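Local structure of Cel44C (Paenibacillus polymyxa, 2YIH) at residues A41-G46 with L102-L107; G363-S368 with K392-V397; T16-K21 with S422-T427. The protein hydrolyses the beta-1,4-glucan backbone of xyloglucan and related glucans as the glycoside hydrolase family 44 portion of a much longer polypeptide. The protein carries 8 engineered substitutions. All blocks are in the same frame, centred on the assembly; numbering follows the deposited sequence.

How the contacts relate
Contacts 1 and 2 belong to the eight-stranded parallel barrel, and contact 3 to the beta-sandwich domain that holds both ends of the modelled chain. Contact 1 pairs the second and third barrel strands; contact 2 joins two loops that follow the seventh and eighth strands, and its centre lies about 21 Å from that of contact 1. Contact 3 is about 28 Å from contact 1 and 31 Å from contact 2, centre to centre, and none of the three touches another. Along the chain, contact 1 closes before contact 2 opens, and both fall between residues 16-21 and 422-427. Contact 3 thus brings together the polypeptide entering the barrel and the polypeptide leaving it.

Contact 1: A41-G46 with L102-L107; sequences AARRLG and LGTYSL. With EDO (1,2-ethanediol), chain L.
Strands 42-45 and 105-107 run parallel, their axes approaching to 4.8 Å and inclined by 19°, with A42, R43 and R44 opposite Y105, S106 and L107. Four backbone bonds join them: Y105 N to A41 O, R43 N to Y105 O, L107 N to R43 O, and L45 N to L107 O at 2.8 Å and nearly straight (176°). Where the pairing begins, one water donates to both A41 O and G103 O. On one face, R43 crosses T104 obliquely, its CD 3.3 Å from T104 OG1, and L102 at about a right angle, CD meeting CD1 at 3.9 Å. Its chain bends at chi3 (67°), which sets NE; the guanidinium is held by a salt bridge to D33 and by bonds to F95 O and S99, the last of which also binds T104 OG1. R44 and L107 occupy the other face, side by side and pointing the same way, with CD 3.9 Å from CD2; there A42 CB meets Y105 CB at 4.2 Å. G103, with positive phi, is the C' residue of the Schellman motif ending helix 90-102. Through this helix the second and third strands of the TIM barrel form a beta-alpha-beta crossover.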
ATOM      1  N   ALA A  41      -8.249   7.656   1.073  1.00  7.86           N
ATOM      2  CA  ALA A  41      -8.338   7.760   2.538  1.00  7.66           C
ATOM      3  C   ALA A  41      -6.980   7.663   3.227  1.00  7.82           C
ATOM      4  O   ALA A  41      -6.867   7.884   4.441  1.00  8.18           O
ATOM      5  CB  ALA A  41      -9.357   6.655   3.129  1.00  7.78           C
ATOM      6  N   ALA A  42      -5.943   7.329   2.464  1.00  7.36           N
ATOM      7  CA  ALA A  42      -4.619   7.154   3.078  1.00  7.13           C
ATOM      8  C   ALA A  42      -3.523   7.596   2.114  1.00  6.80           C
ATOM      9  O   ALA A  42      -3.576   7.294   0.939  1.00  6.87           O
ATOM     10  CB  ALA A  42      -4.393   5.668   3.489  1.00  7.17           C
ATOM     11  N   ARG A  43      -2.527   8.301   2.639  1.00  6.92           N
ATOM     12  CA  ARG A  43      -1.373   8.736   1.835  1.00  6.75           C
ATOM     13  C   ARG A  43      -0.094   8.317   2.534  1.00  7.08           C
ATOM     14  O   ARG A  43      -0.007   8.423   3.762  1.00  7.64           O
ATOM     15  CB  ARG A  43      -1.429  10.272   1.642  1.00  6.88           C
ATOM     16  CG  ARG A  43      -2.656  10.661   0.795  1.00  6.98           C
ATOM     17  CD  ARG A  43      -2.830  12.189   0.668  1.00  6.95           C
ATOM     18  NE  ARG A  43      -1.762  12.832  -0.112  1.00  7.59           N
ATOM     19  CZ  ARG A  43      -0.908  13.720   0.384  1.00  7.47           C
ATOM     20  NH1 ARG A  43      -0.867  13.958   1.694  1.00  7.83           N
ATOM     21  NH2 ARG A  43      -0.064  14.340  -0.417  1.00  8.22           N
ATOM     22  N   ARG A  44       0.918   7.884   1.770  1.00  7.22           N
ATOM     23  CA  ARG A  44       2.193   7.443   2.345  1.00  6.93           C
ATOM     24  C   ARG A  44       3.300   8.310   1.776  1.00  7.22           C
ATOM     25  O   ARG A  44       3.342   8.549   0.572  1.00  7.45           O
ATOM     26  CB  ARG A  44       2.470   5.997   1.935  1.00  6.95           C
ATOM     27  CG  ARG A  44       3.903   5.494   2.271  1.00  6.69           C
ATOM     28  CD  ARG A  44       3.922   3.989   2.082  1.00  6.39           C
ATOM     29  NE  ARG A  44       5.239   3.394   2.395  1.00  6.52           N
ATOM     30  CZ  ARG A  44       6.167   3.094   1.492  1.00  6.51           C
ATOM     31  NH1 ARG A  44       6.056   3.512   0.221  1.00  6.57           N
ATOM     32  NH2 ARG A  44       7.274   2.433   1.884  1.00  6.34           N
ATOM     33  N   LEU A  45       4.233   8.699   2.647  1.00  7.07           N
ATOM     34  CA  LEU A  45       5.474   9.346   2.212  1.00  7.33           C
ATOM     35  C   LEU A  45       6.576   8.302   2.478  1.00  7.58           C
ATOM     36  O   LEU A  45       7.044   8.150   3.614  1.00  8.07           O
ATOM     37  CB  LEU A  45       5.713  10.641   3.005  1.00  7.46           C
ATOM     38  CG  LEU A  45       7.011  11.377   2.638  1.00  7.75           C
ATOM     39  CD1 LEU A  45       6.980  11.842   1.189  1.00  8.13           C
ATOM     40  CD2 LEU A  45       7.214  12.561   3.565  1.00  7.60           C
ATOM     41  N   GLY A  46       6.970   7.614   1.427  1.00  7.55           N
ATOM     42  CA  GLY A  46       7.892   6.478   1.583  1.00  7.86           C
ATOM     43  C   GLY A  46       8.539   6.111   0.288  1.00  8.44           C
ATOM     44  O   GLY A  46       8.563   6.908  -0.630  1.00  9.62           O
ATOM     45  N   LEU A 102      -7.260  16.864   2.725  1.00 13.95           N
ATOM     46  CA  LEU A 102      -7.943  15.817   1.968  1.00 14.01           C
ATOM     47  C   LEU A 102      -8.632  14.816   2.900  1.00 14.30           C
ATOM     48  O   LEU A 102      -9.327  13.921   2.423  1.00 16.37           O
ATOM     49  CB  LEU A 102      -6.942  15.061   1.091  1.00 14.34           C
ATOM     50  CG  LEU A 102      -6.296  15.758  -0.100  1.00 14.60           C
ATOM     51  CD1 LEU A 102      -5.266  14.824  -0.774  1.00 15.06           C
ATOM     52  CD2 LEU A 102      -7.384  16.199  -1.106  1.00 15.79           C
ATOM     53  N   GLY A 103      -8.398  14.936   4.207  1.00 12.46           N
ATOM     54  CA  GLY A 103      -8.918  13.983   5.181  1.00 13.48           C
ATOM     55  C   GLY A 103      -8.317  12.581   5.143  1.00 13.20           C
ATOM     56  O   GLY A 103      -9.008  11.582   5.425  1.00 14.02           O
ATOM     57  N   THR A 104      -7.021  12.484   4.856  1.00 10.97           N
ATOM     58  CA  THR A 104      -6.398  11.161   4.745  1.00  9.47           C
ATOM     59  C   THR A 104      -5.484  10.876   5.950  1.00  9.72           C
ATOM     60  O   THR A 104      -4.990  11.804   6.605  1.00 10.17           O
ATOM     61  CB  THR A 104      -5.548  11.030   3.458  1.00  9.45           C
ATOM     62  OG1 THR A 104      -4.471  11.985   3.517  1.00  8.72           O
ATOM     63  CG2 THR A 104      -6.413  11.295   2.220  1.00  9.40           C
ATOM     64  N   TYR A 105      -5.302   9.598   6.252  1.00  8.61           N
ATOM     65  CA  TYR A 105      -4.228   9.127   7.148  1.00  8.62           C
ATOM     66  C   TYR A 105      -2.891   9.541   6.533  1.00  8.37           C
ATOM     67  O   TYR A 105      -2.743   9.511   5.294  1.00  8.37           O
ATOM     68  CB  TYR A 105      -4.346   7.600   7.194  1.00  8.79           C
ATOM     69  CG  TYR A 105      -3.460   6.897   8.194  1.00  8.43           C
ATOM     70  CD1 TYR A 105      -2.090   6.782   7.981  1.00  8.45           C
ATOM     71  CD2 TYR A 105      -4.023   6.234   9.275  1.00  8.21           C
ATOM     72  CE1 TYR A 105      -1.284   6.056   8.862  1.00  8.02           C
ATOM     73  CE2 TYR A 105      -3.231   5.524  10.174  1.00  8.18           C
ATOM     74  CZ  TYR A 105      -1.865   5.427   9.948  1.00  8.32           C
ATOM     75  OH  TYR A 105      -1.095   4.731  10.839  1.00  7.64           O
ATOM     76  N   SER A 106      -1.900   9.915   7.361  1.00  7.86           N
ATOM     77  CA  SER A 106      -0.544  10.079   6.850  1.00  7.87           C
ATOM     78  C   SER A 106       0.371   9.024   7.451  1.00  7.57           C
ATOM     79  O   SER A 106       0.500   8.946   8.675  1.00  7.17           O
ATOM     80  CB  SER A 106       0.040  11.449   7.267  1.00  8.13           C
ATOM     81  OG  SER A 106      -0.576  12.508   6.536  1.00  9.06           O
ATOM     82  N   LEU A 107       1.071   8.303   6.577  1.00  7.33           N
ATOM     83  CA  LEU A 107       2.147   7.392   6.990  1.00  7.35           C
ATOM     84  C   LEU A 107       3.465   8.001   6.559  1.00  7.30           C
ATOM     85  O   LEU A 107       3.687   8.206   5.381  1.00  7.49           O
ATOM     86  CB  LEU A 107       1.967   6.046   6.291  1.00  7.49           C
ATOM     87  CG  LEU A 107       3.069   4.973   6.468  1.00  7.55           C
ATOM     88  CD1 LEU A 107       3.335   4.691   7.988  1.00  7.70           C
ATOM     89  CD2 LEU A 107       2.652   3.686   5.750  1.00  7.83           C
TER
HETATM   90  C1  EDO L1529       8.789   9.898  -1.862  0.80 20.96           C
HETATM   91  O1  EDO L1529       9.796   8.897  -1.660  0.80 22.65           O
HETATM   92  C2  EDO L1529       8.849  10.286  -3.335  0.80 19.51           C
HETATM   93  O2  EDO L1529       8.409   9.176  -4.115  0.80 20.47           O
HETATM   94  O   HOH W   1      -8.978   8.767   6.094  1.00 18.79           O

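Contact 2: G363-S368 with K392-V397; sequences GENDIS and KLKDGV. With EDO (1,2-ethanediol), chain O; EDO (1,2-ethanediol), chain J.
E364 lays its carboxylate against the CB atoms of L393 and K394, and this is the close-packed part of the contact. The bend at chi2 (85°) turns CD out of the line of the chain, and CD comes to lie 3.8 Å from K394 CB, while OE2 reaches L393 CB at 3.7 Å. A water completes the join, donating to E364 OE2 at 2.7 Å and accepting from L393 N at 2.8 Å. K394 N is also buried here, but has no hydrogen-bond partner in the model. The attraction between the opposite charges is probably weak, since E364 OE1 and K394 NZ stay 7.0 Å apart.

The other side is looser and lies at the surface. The side chain of N365 crosses those of K394 and V397 at about right angles. K392 and K394 turn back on their own loop: K392 NZ donates to G396 O at 2.7 Å, and K394 NZ to D395 O. An ethanediol, probably from the crystallisation liquor, accepts from G396 N.

Beyond the type I turn G363-D366, D366 is the N-cap of helix 367-382, its OD2 accepting from both S368 N (2.9 Å) and S368 OG. An alanine here would probably leave S368 N without its capping acceptor and the first turn of the helix less firmly fixed. S368 OG has a second partner in R309.

The contact joins the loop after barrel strand 353-359 to the one after strand 387-390. Helix 399-409, into which the 392-397 loop leads, lies against 363-368, with N365 touching N399 and I367 touching Y400, while helix 303-311 packs on S368.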
ATOM      1  N   GLY A 363       0.207  -1.961 -16.418  1.00  8.87           N
ATOM      2  CA  GLY A 363      -0.895  -1.632 -17.344  1.00  8.88           C
ATOM      3  C   GLY A 363      -1.630  -0.358 -16.943  1.00  8.89           C
ATOM      4  O   GLY A 363      -2.871  -0.286 -17.026  1.00  9.06           O
ATOM      5  N   GLU A 364      -0.857   0.669 -16.582  1.00  9.05           N
ATOM      6  CA  GLU A 364      -1.391   1.870 -15.928  1.00  9.30           C
ATOM      7  C   GLU A 364      -2.376   2.608 -16.812  1.00  8.94           C
ATOM      8  O   GLU A 364      -3.265   3.276 -16.320  1.00  9.16           O
ATOM      9  CB  GLU A 364      -0.238   2.822 -15.553  1.00  9.47           C
ATOM     10  CG  GLU A 364       0.708   2.217 -14.522  1.00  9.83           C
ATOM     11  CD  GLU A 364       1.820   1.331 -15.108  1.00 10.15           C
ATOM     12  OE1 GLU A 364       1.861   1.058 -16.328  1.00 10.75           O
ATOM     13  OE2 GLU A 364       2.645   0.870 -14.310  1.00 10.18           O
ATOM     14  N   ASN A 365      -2.126   2.574 -18.125  1.00  9.14           N
ATOM     15  CA  ASN A 365      -2.968   3.263 -19.080  1.00  9.39           C
ATOM     16  C   ASN A 365      -3.622   2.250 -20.018  1.00  9.86           C
ATOM     17  O   ASN A 365      -3.916   2.552 -21.191  1.00  9.87           O
ATOM     18  CB  ASN A 365      -2.132   4.296 -19.838  1.00 10.54           C
ATOM     19  CG  ASN A 365      -1.751   5.443 -18.965  1.00 11.00           C
ATOM     20  OD1 ASN A 365      -0.564   5.639 -18.645  1.00 14.07           O
ATOM     21  ND2 ASN A 365      -2.734   6.163 -18.510  1.00  9.77           N
ATOM     22  N   ASP A 366      -3.898   1.062 -19.482  1.00  9.66           N
ATOM     23  CA  ASP A 366      -4.603   0.017 -20.257  1.00  9.82           C
ATOM     24  C   ASP A 366      -5.778  -0.537 -19.467  1.00  9.79           C
ATOM     25  O   ASP A 366      -5.726  -0.620 -18.241  1.00  9.76           O
ATOM     26  CB  ASP A 366      -3.664  -1.148 -20.558  1.00 10.44           C
ATOM     27  CG  ASP A 366      -4.277  -2.132 -21.567  1.00 11.43           C
ATOM     28  OD1 ASP A 366      -4.410  -1.742 -22.759  1.00 11.92           O
ATOM     29  OD2 ASP A 366      -4.668  -3.262 -21.181  1.00 11.10           O
ATOM     30  N   ILE A 367      -6.858  -0.884 -20.162  1.00  9.19           N
ATOM     31  CA  ILE A 367      -8.011  -1.438 -19.473  1.00  9.25           C
ATOM     32  C   ILE A 367      -7.616  -2.638 -18.601  1.00  9.09           C
ATOM     33  O   ILE A 367      -8.204  -2.825 -17.534  1.00  9.71           O
ATOM     34  CB  ILE A 367      -9.133  -1.837 -20.497  1.00  9.24           C
ATOM     35  CG1 ILE A 367     -10.436  -2.305 -19.812  1.00  9.35           C
ATOM     36  CG2 ILE A 367      -8.614  -2.882 -21.481  1.00  9.77           C
ATOM     37  CD1 ILE A 367     -11.038  -1.306 -18.824  1.00  9.40           C
ATOM     38  N   SER A 368      -6.614  -3.423 -19.005  1.00  8.83           N
ATOM     39  CA  SER A 368      -6.187  -4.574 -18.170  1.00  8.71           C
ATOM     40  C   SER A 368      -5.719  -4.113 -16.805  1.00  8.54           C
ATOM     41  O   SER A 368      -5.938  -4.808 -15.828  1.00  9.16           O
ATOM     42  CB  SER A 368      -5.069  -5.430 -18.807  1.00  8.27           C
ATOM     43  OG  SER A 368      -3.871  -4.680 -19.093  1.00  8.27           O
ATOM     44  N   LYS A 392       3.280   4.356  -8.315  1.00  9.27           N
ATOM     45  CA  LYS A 392       3.381   4.594  -9.757  1.00  9.82           C
ATOM     46  C   LYS A 392       4.708   4.046 -10.346  1.00 10.35           C
ATOM     47  O   LYS A 392       5.771   4.665 -10.164  1.00 10.43           O
ATOM     48  CB  LYS A 392       3.324   6.097 -10.035  1.00  9.83           C
ATOM     49  CG  LYS A 392       2.012   6.793  -9.639  1.00 10.12           C
ATOM     50  CD  LYS A 392       2.132   8.306  -9.989  1.00 11.07           C
ATOM     51  CE  LYS A 392       1.955   8.546 -11.498  1.00 10.99           C
ATOM     52  NZ  LYS A 392       2.030  10.044 -11.823  1.00 10.38           N
ATOM     53  N   LEU A 393       4.614   2.951 -11.101  1.00 10.72           N
ATOM     54  CA  LEU A 393       5.770   2.423 -11.828  1.00 11.54           C
ATOM     55  C   LEU A 393       5.993   3.183 -13.135  1.00 12.74           C
ATOM     56  O   LEU A 393       7.086   3.114 -13.712  1.00 13.73           O
ATOM     57  CB  LEU A 393       5.600   0.933 -12.127  1.00 11.78           C
ATOM     58  CG  LEU A 393       5.531   0.050 -10.881  1.00 12.09           C
ATOM     59  CD1 LEU A 393       5.165  -1.384 -11.314  1.00 11.89           C
ATOM     60  CD2 LEU A 393       6.832   0.079 -10.075  1.00 12.38           C
ATOM     61  N   LYS A 394       4.965   3.900 -13.590  1.00 12.59           N
ATOM     62  CA  LYS A 394       5.069   4.719 -14.804  1.00 13.20           C
ATOM     63  C   LYS A 394       4.744   6.142 -14.430  1.00 13.46           C
ATOM     64  O   LYS A 394       3.763   6.402 -13.721  1.00 12.19           O
ATOM     65  CB  LYS A 394       4.065   4.258 -15.872  1.00 14.11           C
ATOM     66  CG  LYS A 394       4.458   4.672 -17.263  0.30 13.68           C
ATOM     67  CD  LYS A 394       3.258   5.103 -18.066  0.30 13.87           C
ATOM     68  CE  LYS A 394       3.709   5.924 -19.249  0.30 13.55           C
ATOM     69  NZ  LYS A 394       4.747   6.902 -18.835  0.30 13.65           N
ATOM     70  N   ASP A 395       5.571   7.083 -14.888  1.00 13.91           N
ATOM     71  CA  ASP A 395       5.318   8.483 -14.575  1.00 14.99           C
ATOM     72  C   ASP A 395       4.196   9.072 -15.438  1.00 13.53           C
ATOM     73  O   ASP A 395       3.731   8.435 -16.392  1.00 13.05           O
ATOM     74  CB  ASP A 395       6.605   9.309 -14.710  1.00 17.57           C
ATOM     75  CG  ASP A 395       7.645   8.949 -13.640  1.00 21.33           C
ATOM     76  OD1 ASP A 395       7.240   8.694 -12.492  1.00 24.97           O
ATOM     77  OD2 ASP A 395       8.859   8.998 -13.930  1.00 24.20           O
ATOM     78  N   GLY A 396       3.757  10.269 -15.076  1.00 12.73           N
ATOM     79  CA  GLY A 396       2.653  10.956 -15.789  1.00 12.61           C
ATOM     80  C   GLY A 396       1.325  10.324 -15.429  1.00 11.71           C
ATOM     81  O   GLY A 396       1.214   9.675 -14.386  1.00 11.60           O
ATOM     82  N   VAL A 397       0.304  10.499 -16.272  1.00 11.32           N
ATOM     83  CA  VAL A 397      -1.024   9.961 -15.887  1.00 11.52           C
ATOM     84  C   VAL A 397      -0.998   8.431 -15.806  1.00 10.70           C
ATOM     85  O   VAL A 397      -0.223   7.771 -16.489  1.00 10.73           O
ATOM     86  CB  VAL A 397      -2.157  10.429 -16.825  1.00 12.72           C
ATOM     87  CG1 VAL A 397      -2.278  11.959 -16.781  1.00 14.91           C
ATOM     88  CG2 VAL A 397      -1.945   9.924 -18.235  1.00 13.19           C
TER
HETATM   89  C1  EDO O1532       4.292  13.945 -12.954  0.50 21.86           C
HETATM   90  O1  EDO O1532       3.833  14.209 -14.280  0.50 21.38           O
HETATM   91  C2  EDO O1532       3.815  12.562 -12.542  0.50 21.57           C
HETATM   92  O2  EDO O1532       4.833  11.612 -12.873  0.50 21.52           O
HETATM   93  C1  EDO J1527      -7.273  -4.639 -24.647  1.00 34.27           C
HETATM   94  O1  EDO J1527      -6.977  -5.030 -25.986  1.00 38.92           O
HETATM   95  C2  EDO J1527      -6.789  -3.212 -24.480  1.00 34.25           C
HETATM   96  O2  EDO J1527      -5.382  -3.169 -24.726  1.00 30.41           O
HETATM   97  O   HOH W   2       2.322   1.384 -11.707  1.00  8.93           O

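Contact 3: T16-K21 with S422-T427; sequences TFKDRK and SVSAQT. Unlike the reference sequence in segment 16-21: F17 (reference Ser), D19 (reference Glu).
With CG anti to the backbone N (chi1 -173°) and the chain extended beyond it, K18 runs past S424, CD lying 3.8 Å from S424 CB and 3.7 Å from OG. In V423, chi1 of -55° puts CG1 anti to the carbonyl carbon, where it meets R20 CG. The pairing belongs to the beta-sandwich domain that accompanies the catalytic TIM barrel, as in other family 44 enzymes, and sets strand 421-427 beside strand 9-22. K21 and S422 form a hydrogen-bonded antiparallel pair, K21 N giving to S422 O and S422 N to K21 O at 2.8 Å. The 16-21 side then leaves regular strand geometry: D19, which differs from the reference sequence, has positive phi, yet S424 N still reaches K18 O at 3.0 Å. A water bridges the irregular part, donating to D19 O and bonded to S422 OG. R20 CA makes a C-H...O contact with S422 O. The end of K21 leads away to D384 and K382 O, while V423 packs on A437 and V439 of strand 433-439. R20 and V423 lie side by side, and R20 NE donates to T16 O at 2.8 Å, the oxygen in the guanidinium plane and 3.7 Å from V423 CG1.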
ATOM      1  N   THR A  16     -26.513 -10.085   1.780  1.00 14.81           N
ATOM      2  CA  THR A  16     -26.150  -8.944   2.616  1.00 15.16           C
ATOM      3  C   THR A  16     -26.105  -9.315   4.092  1.00 15.19           C
ATOM      4  O   THR A  16     -25.632  -8.531   4.907  1.00 15.88           O
ATOM      5  CB  THR A  16     -27.110  -7.730   2.420  1.00 15.71           C
ATOM      6  OG1 THR A  16     -28.441  -8.097   2.829  1.00 15.70           O
ATOM      7  CG2 THR A  16     -27.147  -7.306   0.941  1.00 15.59           C
ATOM      8  N   PHE A  17     -26.633 -10.488   4.434  1.00 14.97           N
ATOM      9  CA  PHE A  17     -26.598 -10.973   5.816  1.00 16.29           C
ATOM     10  C   PHE A  17     -25.309 -11.723   6.110  1.00 15.85           C
ATOM     11  O   PHE A  17     -24.971 -11.903   7.282  1.00 17.14           O
ATOM     12  CB  PHE A  17     -27.750 -11.962   6.110  1.00 17.13           C
ATOM     13  CG  PHE A  17     -29.126 -11.466   5.713  1.00 17.87           C
ATOM     14  CD1 PHE A  17     -29.472 -10.123   5.822  1.00 17.68           C
ATOM     15  CD2 PHE A  17     -30.124 -12.391   5.337  1.00 19.42           C
ATOM     16  CE1 PHE A  17     -30.747  -9.690   5.488  1.00 19.04           C
ATOM     17  CE2 PHE A  17     -31.394 -11.963   5.006  1.00 18.27           C
ATOM     18  CZ  PHE A  17     -31.716 -10.620   5.100  1.00 19.62           C
ATOM     19  N   LYS A  18     -24.606 -12.170   5.064  1.00 14.95           N
ATOM     20  CA  LYS A  18     -23.575 -13.204   5.172  1.00 15.07           C
ATOM     21  C   LYS A  18     -22.145 -12.623   5.112  1.00 15.35           C
ATOM     22  O   LYS A  18     -21.862 -11.734   4.277  1.00 13.99           O
ATOM     23  CB  LYS A  18     -23.746 -14.208   4.036  1.00 17.64           C
ATOM     24  CG  LYS A  18     -22.843 -15.410   4.149  1.00 18.96           C
ATOM     25  CD  LYS A  18     -23.001 -16.321   2.928  1.00 21.97           C
ATOM     26  CE  LYS A  18     -21.960 -17.424   2.998  1.00 24.71           C
ATOM     27  NZ  LYS A  18     -21.915 -18.204   1.735  1.00 29.94           N
ATOM     28  N   ASP A  19     -21.261 -13.101   5.996  1.00 14.61           N
ATOM     29  CA  ASP A  19     -19.844 -12.719   5.968  1.00 14.61           C
ATOM     30  C   ASP A  19     -19.618 -11.208   6.008  1.00 13.61           C
ATOM     31  O   ASP A  19     -18.685 -10.702   5.377  1.00 12.87           O
ATOM     32  CB  ASP A  19     -19.135 -13.333   4.746  1.00 18.10           C
ATOM     33  CG  ASP A  19     -19.107 -14.853   4.803  1.00 20.21           C
ATOM     34  OD1 ASP A  19     -19.039 -15.383   5.933  1.00 22.46           O
ATOM     35  OD2 ASP A  19     -19.136 -15.504   3.734  1.00 22.07           O
ATOM     36  N   ARG A  20     -20.451 -10.487   6.757  1.00 12.03           N
ATOM     37  CA  ARG A  20     -20.238  -9.059   6.924  1.00 11.35           C
ATOM     38  C   ARG A  20     -18.885  -8.835   7.598  1.00 11.59           C
ATOM     39  O   ARG A  20     -18.540  -9.507   8.580  1.00 11.01           O
ATOM     40  CB  ARG A  20     -21.339  -8.420   7.781  1.00 11.14           C
ATOM     41  CG  ARG A  20     -22.720  -8.479   7.152  1.00 11.40           C
ATOM     42  CD  ARG A  20     -23.741  -8.045   8.166  1.00 11.73           C
ATOM     43  NE  ARG A  20     -25.017  -7.693   7.546  1.00 11.75           N
ATOM     44  CZ  ARG A  20     -26.047  -7.194   8.230  1.00 11.85           C
ATOM     45  NH1 ARG A  20     -25.914  -6.975   9.530  1.00 12.10           N
ATOM     46  NH2 ARG A  20     -27.191  -6.899   7.622  1.00 11.80           N
ATOM     47  N   LYS A  21     -18.113  -7.892   7.076  1.00 11.86           N
ATOM     48  CA  LYS A  21     -16.856  -7.548   7.739  1.00 12.30           C
ATOM     49  C   LYS A  21     -16.436  -6.157   7.328  1.00 11.56           C
ATOM     50  O   LYS A  21     -16.741  -5.712   6.234  1.00 10.93           O
ATOM     51  CB  LYS A  21     -15.747  -8.559   7.415  1.00 15.17           C
ATOM     52  CG  LYS A  21     -15.467  -8.796   5.980  1.00 17.57           C
ATOM     53  CD  LYS A  21     -14.675 -10.136   5.761  1.00 19.47           C
ATOM     54  CE  LYS A  21     -13.418 -10.242   6.660  1.00 20.56           C
ATOM     55  NZ  LYS A  21     -12.306 -11.085   6.051  1.00 22.76           N
ATOM     56  N   SER A 422     -18.066  -5.108   3.843  1.00 10.22           N
ATOM     57  CA  SER A 422     -18.081  -6.162   2.817  1.00 10.15           C
ATOM     58  C   SER A 422     -19.197  -7.141   3.119  1.00  9.90           C
ATOM     59  O   SER A 422     -19.427  -7.463   4.278  1.00  9.98           O
ATOM     60  CB  SER A 422     -16.751  -6.934   2.786  1.00  9.76           C
ATOM     61  OG  SER A 422     -16.790  -8.024   1.874  1.00 10.27           O
ATOM     62  N   VAL A 423     -19.867  -7.635   2.084  1.00 10.19           N
ATOM     63  CA  VAL A 423     -20.795  -8.758   2.282  1.00 10.59           C
ATOM     64  C   VAL A 423     -20.566  -9.810   1.205  1.00 11.71           C
ATOM     65  O   VAL A 423     -19.898  -9.557   0.196  1.00 11.39           O
ATOM     66  CB  VAL A 423     -22.282  -8.289   2.280  1.00 10.33           C
ATOM     67  CG1 VAL A 423     -22.528  -7.186   3.327  1.00  9.85           C
ATOM     68  CG2 VAL A 423     -22.749  -7.856   0.867  1.00  9.99           C
ATOM     69  N   SER A 424     -21.074 -11.021   1.432  1.00 12.55           N
ATOM     70  CA  SER A 424     -20.765 -12.139   0.553  1.00 13.86           C
ATOM     71  C   SER A 424     -21.250 -11.896  -0.884  1.00 13.66           C
ATOM     72  O   SER A 424     -22.415 -11.551  -1.125  1.00 13.06           O
ATOM     73  CB  SER A 424     -21.388 -13.414   1.135  1.00 15.15           C
ATOM     74  OG  SER A 424     -21.295 -14.516   0.253  1.00 15.21           O
ATOM     75  N   ALA A 425     -20.336 -12.095  -1.832  1.00 13.86           N
ATOM     76  CA  ALA A 425     -20.677 -12.067  -3.254  1.00 14.25           C
ATOM     77  C   ALA A 425     -19.921 -13.211  -3.919  1.00 14.78           C
ATOM     78  O   ALA A 425     -18.709 -13.290  -3.815  1.00 15.28           O
ATOM     79  CB  ALA A 425     -20.280 -10.727  -3.879  1.00 14.41           C
ATOM     80  N   GLN A 426     -20.657 -14.123  -4.544  1.00 15.05           N
ATOM     81  CA  GLN A 426     -20.068 -15.320  -5.140  1.00 15.07           C
ATOM     82  C   GLN A 426     -20.451 -15.335  -6.621  1.00 15.70           C
ATOM     83  O   GLN A 426     -21.581 -14.971  -6.980  1.00 16.91           O
ATOM     84  CB  GLN A 426     -20.658 -16.567  -4.476  1.00 16.49           C
ATOM     85  CG  GLN A 426     -20.343 -16.695  -2.982  1.00 18.29           C
ATOM     86  CD  GLN A 426     -20.879 -18.000  -2.418  0.50 18.94           C
ATOM     87  OE1 GLN A 426     -22.084 -18.195  -2.305  0.50 20.19           O
ATOM     88  NE2 GLN A 426     -19.986 -18.911  -2.119  0.50 20.68           N
ATOM     89  N   THR A 427     -19.508 -15.714  -7.470  1.00 14.96           N
ATOM     90  CA  THR A 427     -19.780 -15.834  -8.896  1.00 13.97           C
ATOM     91  C   THR A 427     -19.556 -17.275  -9.344  1.00 14.78           C
ATOM     92  O   THR A 427     -18.695 -17.974  -8.815  1.00 16.20           O
ATOM     93  CB  THR A 427     -18.887 -14.865  -9.747  1.00 13.60           C
ATOM     94  OG1 THR A 427     -19.104 -15.131 -11.139  1.00 13.65           O
ATOM     95  CG2 THR A 427     -17.356 -15.082  -9.441  1.00 13.56           C
TER
HETATM   96  O   HOH W   3     -17.621 -10.415   2.833  1.00 15.33           O